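Local atomic coordinates of deoxyhypusine hydroxylase (Homo sapiens, PDB entry 4D50), a protein that hydroxylates the deoxyhypusine side chain of translation initiation factor eIF-5A at a di-iron centre, completing the formation of hypusine. Residues 31-36 with 46-51; 195-200 with 223-228; 201-206 with 228-233. One frame throughout, in Å; residues are numbered along the deposited sequence.

Interaction 1: 31-36 with 46-51; sequences RALFTL and AWISQA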
loop_
_atom_site.group_PDB
_atom_site.type_symbol
_atom_site.label_atom_id
_atom_site.label_comp_id
_atom_site.label_asym_id
_atom_site.label_seq_id
_atom_site.Cartn_x
_atom_site.Cartn_y
_atom_site.Cartn_z
ATOM N N ARG A 31 12.569 -5.148 6.781
ATOM C CA ARG A 31 13.048 -4.309 7.854
ATOM C C ARG A 31 13.992 -3.296 7.311
ATOM O O ARG A 31 13.884 -2.128 7.680
ATOM C CB ARG A 31 13.802 -5.123 8.918
ATOM C CG ARG A 31 12.885 -5.761 9.889
ATOM C CD ARG A 31 13.653 -6.706 10.821
ATOM N NE ARG A 31 12.699 -7.661 11.360
ATOM C CZ ARG A 31 11.758 -7.343 12.251
ATOM N NH1 ARG A 31 11.681 -6.112 12.768
ATOM N NH2 ARG A 31 10.895 -8.267 12.646
ATOM N N ALA A 32 14.892 -3.708 6.441
ATOM C CA ALA A 32 15.846 -2.735 5.796
ATOM C C ALA A 32 15.098 -1.674 5.008
ATOM O O ALA A 32 15.384 -0.473 5.043
ATOM C CB ALA A 32 16.810 -3.478 4.914
ATOM N N LEU A 33 14.161 -2.142 4.191
ATOM C CA LEU A 33 13.373 -1.250 3.378
ATOM C C LEU A 33 12.646 -0.183 4.183
ATOM O O LEU A 33 12.704 0.966 3.849
ATOM C CB LEU A 33 12.329 -2.037 2.550
ATOM C CG LEU A 33 11.286 -1.191 1.795
ATOM C CD1 LEU A 33 11.941 -0.256 0.755
ATOM C CD2 LEU A 33 10.248 -2.099 1.142
ATOM N N PHE A 34 11.887 -0.554 5.238
ATOM C CA PHE A 34 11.195 0.414 6.013
ATOM C C PHE A 34 12.115 1.311 6.826
ATOM O O PHE A 34 11.812 2.477 7.036
ATOM C CB PHE A 34 10.078 -0.243 6.827
ATOM C CG PHE A 34 8.916 -0.600 5.951
ATOM C CD1 PHE A 34 8.071 0.415 5.415
ATOM C CD2 PHE A 34 8.682 -1.899 5.611
ATOM C CE1 PHE A 34 7.040 0.119 4.542
ATOM C CE2 PHE A 34 7.641 -2.196 4.724
ATOM C CZ PHE A 34 6.846 -1.189 4.208
ATOM N N THR A 35 13.289 0.829 7.161
ATOM C CA THR A 35 14.231 1.732 7.801
ATOM C C THR A 35 14.680 2.785 6.769
ATOM O O THR A 35 14.714 3.969 7.099
ATOM C CB THR A 35 15.407 0.944 8.384
ATOM O OG1 THR A 35 14.864 -0.008 9.310
ATOM C CG2 THR A 35 16.453 1.855 9.116
ATOM N N LEU A 36 15.035 2.378 5.571
ATOM C CA LEU A 36 15.425 3.330 4.547
ATOM C C LEU A 36 14.342 4.304 4.249
ATOM O O LEU A 36 14.640 5.447 3.937
ATOM C CB LEU A 36 15.859 2.656 3.274
ATOM C CG LEU A 36 17.132 1.818 3.346
ATOM C CD1 LEU A 36 17.323 1.057 2.030
ATOM C CD2 LEU A 36 18.353 2.716 3.585
ATOM N N ALA A 46 18.378 5.400 -3.902
ATOM C CA ALA A 46 19.148 4.568 -4.814
ATOM C C ALA A 46 19.173 3.094 -4.472
ATOM O O ALA A 46 19.052 2.272 -5.363
ATOM C CB ALA A 46 20.579 5.095 -4.934
ATOM N N TRP A 47 19.320 2.770 -3.215
ATOM C CA TRP A 47 19.341 1.408 -2.765
ATOM C C TRP A 47 17.932 0.764 -2.955
ATOM O O TRP A 47 17.825 -0.373 -3.327
ATOM C CB TRP A 47 19.739 1.329 -1.301
ATOM C CG TRP A 47 21.195 1.540 -0.982
ATOM C CD1 TRP A 47 21.737 2.577 -0.264
ATOM C CD2 TRP A 47 22.281 0.658 -1.291
ATOM N NE1 TRP A 47 23.093 2.404 -0.119
ATOM C CE2 TRP A 47 23.469 1.256 -0.773
ATOM C CE3 TRP A 47 22.377 -0.543 -1.992
ATOM C CZ2 TRP A 47 24.721 0.663 -0.906
ATOM C CZ3 TRP A 47 23.637 -1.147 -2.127
ATOM C CH2 TRP A 47 24.796 -0.527 -1.605
ATOM N N ILE A 48 16.887 1.527 -2.709
ATOM C CA ILE A 48 15.485 1.008 -2.842
ATOM C C ILE A 48 15.253 0.724 -4.332
ATOM O O ILE A 48 14.626 -0.251 -4.722
ATOM C CB ILE A 48 14.448 2.011 -2.311
ATOM C CG1 ILE A 48 14.536 2.153 -0.765
ATOM C CG2 ILE A 48 13.014 1.640 -2.667
ATOM C CD1 ILE A 48 13.661 3.216 -0.207
ATOM N N SER A 49 15.797 1.629 -5.167
ATOM C CA SER A 49 15.611 1.603 -6.595
ATOM C C SER A 49 16.342 0.436 -7.194
ATOM O O SER A 49 15.817 -0.213 -8.102
ATOM C CB SER A 49 16.155 2.920 -7.206
ATOM O OG SER A 49 15.280 4.028 -6.876
ATOM N N GLN A 50 17.507 0.143 -6.627
ATOM C CA GLN A 50 18.296 -1.013 -7.036
ATOM C C GLN A 50 17.550 -2.330 -6.822
ATOM O O GLN A 50 17.673 -3.242 -7.621
ATOM C CB GLN A 50 19.681 -0.997 -6.365
ATOM C CG GLN A 50 20.692 -2.047 -6.853
ATOM C CD GLN A 50 22.030 -1.964 -6.097
ATOM O OE1 GLN A 50 22.481 -0.896 -5.769
ATOM N NE2 GLN A 50 22.588 -3.114 -5.718
ATOM N N ALA A 51 16.762 -2.420 -5.773
ATOM C CA ALA A 51 15.977 -3.662 -5.506
ATOM C C ALA A 51 14.859 -3.991 -6.472
ATOM O O ALA A 51 14.295 -5.114 -6.393
ATOM C CB ALA A 51 15.466 -3.642 -4.074
#
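Ile48 is met by two leucines, Leu33 and Leu36, one helical turn apart on the facing helix. Its CG1 branch lies anti to the carbonyl carbon (chi1 -69°) and brings the end of the chain against both of them. Leu33 comes across this branched chain at roughly a right angle, its CD1 lying 3.9 Å from Ile48 CG1 and 4.0 Å from Ile48 CD1. Leu36 instead runs alongside in the opposite sense, and its CD1 touches both Ile48 CG1 and Trp47 CB, 4.1 Å from each. Helices 26-39 and 42-50 form an antiparallel helical hairpin, the building unit of HEAT-like folds; the axes of 31-36 and 46-50 approach to 10.5 Å, their N-to-C directions 143° apart. Branched aliphatic residues suit this buried seam because they fill it without polar atoms that would need partners. With an alanine in place of Ile48, CD1 of both leucines would probably lose the chain it rests on, opening a gap between the helices. Of Trp47 only the CB side joins in; its indole leads away and donates through NE1 to Asp13. Leu33 also touches Cys66 of helix 57-70, and Leu36 packs on Ile15 of helix 3-20.

Interaction 2: 195-200 with 223-228; sequences AALALA and HEAAVP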
loop_
_atom_site.group_PDB
_atom_site.type_symbol
_atom_site.label_atom_id
_atom_site.label_comp_id
_atom_site.label_asym_id
_atom_site.label_seq_id
_atom_site.Cartn_x
_atom_site.Cartn_y
_atom_site.Cartn_z
ATOM N N ALA A 195 -18.061 1.290 11.548
ATOM C CA ALA A 195 -17.284 1.686 10.349
ATOM C C ALA A 195 -16.423 0.501 9.826
ATOM O O ALA A 195 -16.362 0.325 8.615
ATOM C CB ALA A 195 -16.433 2.907 10.600
ATOM N N ALA A 196 -15.877 -0.297 10.733
ATOM C CA ALA A 196 -15.076 -1.522 10.391
ATOM C C ALA A 196 -15.886 -2.480 9.559
ATOM O O ALA A 196 -15.446 -2.971 8.525
ATOM C CB ALA A 196 -14.541 -2.181 11.624
ATOM N N LEU A 197 -17.135 -2.734 9.997
ATOM C CA LEU A 197 -17.998 -3.602 9.229
ATOM C C LEU A 197 -18.535 -3.022 7.959
ATOM O O LEU A 197 -18.845 -3.760 7.011
ATOM C CB LEU A 197 -19.122 -4.085 10.172
ATOM C CG LEU A 197 -18.724 -4.692 11.497
ATOM C CD1 LEU A 197 -19.999 -4.853 12.297
ATOM C CD2 LEU A 197 -18.077 -6.060 11.275
ATOM N N ALA A 198 -18.793 -1.696 7.916
ATOM C CA ALA A 198 -19.159 -1.066 6.697
ATOM C C ALA A 198 -18.000 -1.204 5.629
ATOM O O ALA A 198 -18.216 -1.606 4.522
ATOM C CB ALA A 198 -19.506 0.366 6.931
ATOM N N LEU A 199 -16.784 -0.965 6.088
ATOM C CA LEU A 199 -15.589 -1.145 5.260
ATOM C C LEU A 199 -15.570 -2.592 4.725
ATOM O O LEU A 199 -15.387 -2.834 3.519
ATOM C CB LEU A 199 -14.341 -0.777 6.048
ATOM C CG LEU A 199 -14.069 0.727 6.049
ATOM C CD1 LEU A 199 -13.038 1.044 7.103
ATOM C CD2 LEU A 199 -13.543 1.300 4.720
ATOM N N ALA A 200 -15.836 -3.543 5.628
ATOM C CA ALA A 200 -15.621 -4.966 5.315
ATOM C C ALA A 200 -16.600 -5.410 4.237
ATOM O O ALA A 200 -16.264 -6.316 3.498
ATOM C CB ALA A 200 -15.699 -5.852 6.523
ATOM N N HIS A 223 -9.204 -2.733 13.654
ATOM C CA HIS A 223 -10.307 -3.068 14.500
ATOM C C HIS A 223 -10.657 -4.546 14.300
ATOM O O HIS A 223 -10.853 -5.022 13.166
ATOM C CB HIS A 223 -11.544 -2.276 14.231
ATOM C CG HIS A 223 -12.544 -2.345 15.338
ATOM N ND1 HIS A 223 -13.315 -3.461 15.601
ATOM C CD2 HIS A 223 -12.862 -1.441 16.292
ATOM C CE1 HIS A 223 -14.083 -3.240 16.650
ATOM N NE2 HIS A 223 -13.837 -2.019 17.087
ATOM N N GLU A 224 -10.736 -5.255 15.418
ATOM C CA GLU A 224 -10.870 -6.700 15.413
ATOM C C GLU A 224 -12.209 -7.221 14.816
ATOM O O GLU A 224 -12.315 -8.398 14.463
ATOM C CB GLU A 224 -10.708 -7.175 16.886
ATOM C CG GLU A 224 -10.148 -8.562 17.105
ATOM C CD GLU A 224 -9.900 -8.861 18.589
ATOM O OE1 GLU A 224 -9.475 -7.941 19.347
ATOM O OE2 GLU A 224 -10.118 -10.036 18.995
ATOM N N ALA A 225 -13.231 -6.361 14.730
ATOM C CA ALA A 225 -14.562 -6.744 14.191
ATOM C C ALA A 225 -14.437 -7.180 12.735
ATOM O O ALA A 225 -15.295 -7.913 12.267
ATOM C CB ALA A 225 -15.588 -5.618 14.296
ATOM N N ALA A 226 -13.365 -6.735 12.069
ATOM C CA ALA A 226 -13.124 -7.037 10.633
ATOM C C ALA A 226 -12.368 -8.322 10.386
ATOM O O ALA A 226 -12.344 -8.762 9.248
ATOM C CB ALA A 226 -12.338 -5.924 9.966
ATOM N N VAL A 227 -11.849 -8.952 11.449
ATOM C CA VAL A 227 -10.993 -10.148 11.312
ATOM C C VAL A 227 -11.660 -11.290 10.525
ATOM O O VAL A 227 -11.047 -11.813 9.641
ATOM C CB VAL A 227 -10.403 -10.596 12.656
ATOM C CG1 VAL A 227 -9.800 -12.008 12.592
ATOM C CG2 VAL A 227 -9.386 -9.604 13.142
ATOM N N PRO A 228 -12.902 -11.703 10.901
ATOM C CA PRO A 228 -13.559 -12.768 10.224
ATOM C C PRO A 228 -13.639 -12.535 8.755
ATOM O O PRO A 228 -13.388 -13.442 8.007
ATOM C CB PRO A 228 -14.958 -12.819 10.880
ATOM C CG PRO A 228 -14.766 -12.227 12.222
ATOM C CD PRO A 228 -13.631 -11.264 12.106
#
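Ala196 and Ala225 turn their methyl groups toward each other, while Leu197 and His223 add a branch and a CB to the contact. Ala196 CB lies 4.0 Å from His223 CB, and the imidazole stands obliquely to this methyl. Leu197 begins by pointing along the interface, but its CG, set anti to the carbonyl carbon (chi1 -52°), carries the CD2 branch over Ala225. There CD2 touches both the methyl and the backbone, lying 3.9 Å from Ala225 CB and 3.5 Å from Ala225 O. Alanine suits this place, its single methyl matching backbones that approach to 5.9 Å between the CA atoms of Ala196 and Ala226.

His223 also shapes the turn it belongs to. Its CG is anti to the backbone N (chi1 -164°), which turns the ring's ND1 edge to the backbone of the 3-10 turn 224-226, where ND1 accepts a nearly straight bond from Ala225 N at 3.0 Å, the donor lying in the ring plane. This bond probably limits rotation of the imidazole and occupies an N-H at the start of the turn. Ala196 also rests on Leu221 of helix 208-221. The contact places the entry to helix 227-235, in the fourth HEAT-like repeat, against helix 193-201 of the third, the lateral stacking of successive repeats that builds a helical-repeat solenoid.

Interaction 3: 201-206 with 228-233; sequences EGLHCG and PQLAAA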
loop_
_atom_site.group_PDB
_atom_site.type_symbol
_atom_site.label_atom_id
_atom_site.label_comp_id
_atom_site.label_asym_id
_atom_site.label_seq_id
_atom_site.Cartn_x
_atom_site.Cartn_y
_atom_site.Cartn_z
ATOM N N GLU A 201 -17.764 -4.776 4.164
ATOM C CA GLU A 201 -18.720 -5.011 3.046
ATOM C C GLU A 201 -18.076 -4.699 1.739
ATOM O O GLU A 201 -18.426 -5.288 0.728
ATOM C CB GLU A 201 -20.017 -4.239 3.213
ATOM C CG GLU A 201 -20.810 -4.623 4.452
ATOM C CD GLU A 201 -22.121 -3.814 4.599
ATOM O OE1 GLU A 201 -22.954 -3.860 3.703
ATOM O OE2 GLU A 201 -22.313 -3.176 5.626
ATOM N N GLY A 202 -17.104 -3.758 1.696
ATOM C CA GLY A 202 -16.447 -3.524 0.432
ATOM C C GLY A 202 -15.585 -4.658 -0.094
ATOM O O GLY A 202 -15.167 -4.647 -1.255
ATOM N N LEU A 203 -15.330 -5.677 0.719
ATOM C CA LEU A 203 -14.602 -6.823 0.252
ATOM C C LEU A 203 -15.447 -7.706 -0.690
ATOM O O LEU A 203 -14.917 -8.614 -1.290
ATOM C CB LEU A 203 -14.072 -7.697 1.398
ATOM C CG LEU A 203 -13.053 -6.980 2.252
ATOM C CD1 LEU A 203 -12.841 -7.704 3.556
ATOM C CD2 LEU A 203 -11.823 -6.803 1.463
ATOM N N HIS A 204 -16.682 -7.318 -0.874
ATOM C CA HIS A 204 -17.645 -8.056 -1.750
ATOM C C HIS A 204 -18.051 -7.223 -2.983
ATOM O O HIS A 204 -18.912 -7.624 -3.763
ATOM C CB HIS A 204 -18.846 -8.468 -0.919
ATOM C CG HIS A 204 -18.478 -9.420 0.156
ATOM N ND1 HIS A 204 -18.285 -9.041 1.462
ATOM C CD2 HIS A 204 -18.115 -10.713 0.077
ATOM C CE1 HIS A 204 -17.867 -10.088 2.164
ATOM N NE2 HIS A 204 -17.740 -11.103 1.345
ATOM N N CYS A 205 -17.402 -6.105 -3.246
ATOM C CA CYS A 205 -17.812 -5.322 -4.407
ATOM C C CYS A 205 -16.635 -4.656 -5.064
ATOM O O CYS A 205 -15.465 -4.975 -4.775
ATOM C CB CYS A 205 -18.940 -4.354 -4.053
ATOM S SG CYS A 205 -18.499 -3.055 -2.895
ATOM N N GLY A 206 -16.925 -3.772 -6.005
ATOM C CA GLY A 206 -15.906 -3.091 -6.816
ATOM C C GLY A 206 -14.886 -3.946 -7.532
ATOM O O GLY A 206 -14.987 -5.144 -7.616
ATOM N N PRO A 228 -12.902 -11.703 10.901
ATOM C CA PRO A 228 -13.559 -12.768 10.224
ATOM C C PRO A 228 -13.639 -12.535 8.755
ATOM O O PRO A 228 -13.388 -13.442 8.007
ATOM C CB PRO A 228 -14.958 -12.819 10.880
ATOM C CG PRO A 228 -14.766 -12.227 12.222
ATOM C CD PRO A 228 -13.631 -11.264 12.106
ATOM N N GLN A 229 -14.012 -11.321 8.322
ATOM C CA GLN A 229 -14.119 -11.025 6.916
ATOM C C GLN A 229 -12.776 -10.986 6.239
ATOM O O GLN A 229 -12.660 -11.426 5.101
ATOM C CB GLN A 229 -14.922 -9.739 6.751
ATOM C CG GLN A 229 -16.429 -10.006 7.012
ATOM C CD GLN A 229 -17.101 -10.560 5.767
ATOM O OE1 GLN A 229 -17.021 -9.963 4.692
ATOM N NE2 GLN A 229 -17.773 -11.698 5.911
ATOM N N LEU A 230 -11.763 -10.464 6.917
ATOM C CA LEU A 230 -10.376 -10.457 6.362
ATOM C C LEU A 230 -9.823 -11.848 6.196
ATOM O O LEU A 230 -9.276 -12.192 5.142
ATOM C CB LEU A 230 -9.461 -9.699 7.256
ATOM C CG LEU A 230 -9.611 -8.144 7.235
ATOM C CD1 LEU A 230 -8.834 -7.531 8.384
ATOM C CD2 LEU A 230 -9.151 -7.575 5.925
ATOM N N ALA A 231 -10.080 -12.665 7.188
ATOM C CA ALA A 231 -9.691 -14.106 7.112
ATOM C C ALA A 231 -10.451 -14.899 6.050
ATOM O O ALA A 231 -9.861 -15.704 5.305
ATOM C CB ALA A 231 -9.822 -14.756 8.439
ATOM N N ALA A 232 -11.745 -14.651 5.917
ATOM C CA ALA A 232 -12.568 -15.253 4.820
ATOM C C ALA A 232 -12.079 -14.849 3.437
ATOM O O ALA A 232 -12.071 -15.623 2.519
ATOM C CB ALA A 232 -13.990 -14.836 4.968
ATOM N N ALA A 233 -11.785 -13.569 3.242
ATOM C CA ALA A 233 -11.208 -13.107 1.946
ATOM C C ALA A 233 -9.882 -13.839 1.670
ATOM O O ALA A 233 -9.619 -14.224 0.561
ATOM C CB ALA A 233 -11.059 -11.584 1.893
#
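Leu203 reaches Gln229 and Leu230 because its CG stands anti to the carbonyl carbon (chi1 -64°) and its CD1 continues outward in an extended chain, while Gln229, bent at chi2 (-83°), carries its amide to the side of His204. The end of Leu203 meets the first turn of helix 227-235, with CD1 4.0 Å from Gln229 O and 4.3 Å from Gln229 CB. The carbonyl it covers already accepts the helical bond from Ala233 N, so the methyl packs against a backbone oxygen that has its partner. Leu230 starts out directed away from the loop, yet its CD2 swings back to lie 4.4 Å from Leu203 CD1. Ala233 lies beside the same methyl, its CB 4.6 Å from Leu203 CD1, a looser approach.

Nearer the surface, His204 and Gln229 lie next to each other, but their close approach is doubtful, because the imidazole is probably turned over in the model. On the loop side, His204 N binds Glu201 O at 3.1 Å, closing the 3-10 turn that presents Leu203 to the helix. Glu201 itself forms a salt bridge with Arg167.

The two leucines share a neighbour, since both touch Leu218 of helix 208-221, and Leu230 also packs on Cys247 of helix 241-254. These inner helices carry iron ligands: the side chain of Leu203 lies about 7 Å from that of His212, and Leu230 is at a similar distance from Glu246. Leucine suits both positions, being long enough to span from the outer layer to the inner helices. Here the end of the third HEAT-like repeat packs on the second helix of the fourth, an inter-repeat seam of the solenoid, one layer behind the helices that carry the iron ligands.

How the interactions relate
From the N terminus, interaction 1 comes first and closes a short loop of nine residues, joining helix 26-39 to helix 42-50. The chain then passes through many further helices before interactions 2 and 3, which follow in series and lie beyond the chain's centre, about 32 and 31 Å from interaction 1 between centres. These two cross: 195-200 and 201-206 come in succession, and after helix 208-221 their partners 223-228 and 228-233 follow in the same order, sharing Pro228. They close loops of 22 and 21 residues and together tie helix 193-201 and its following loop to helix 227-235, seaming two consecutive HEAT-like repeats.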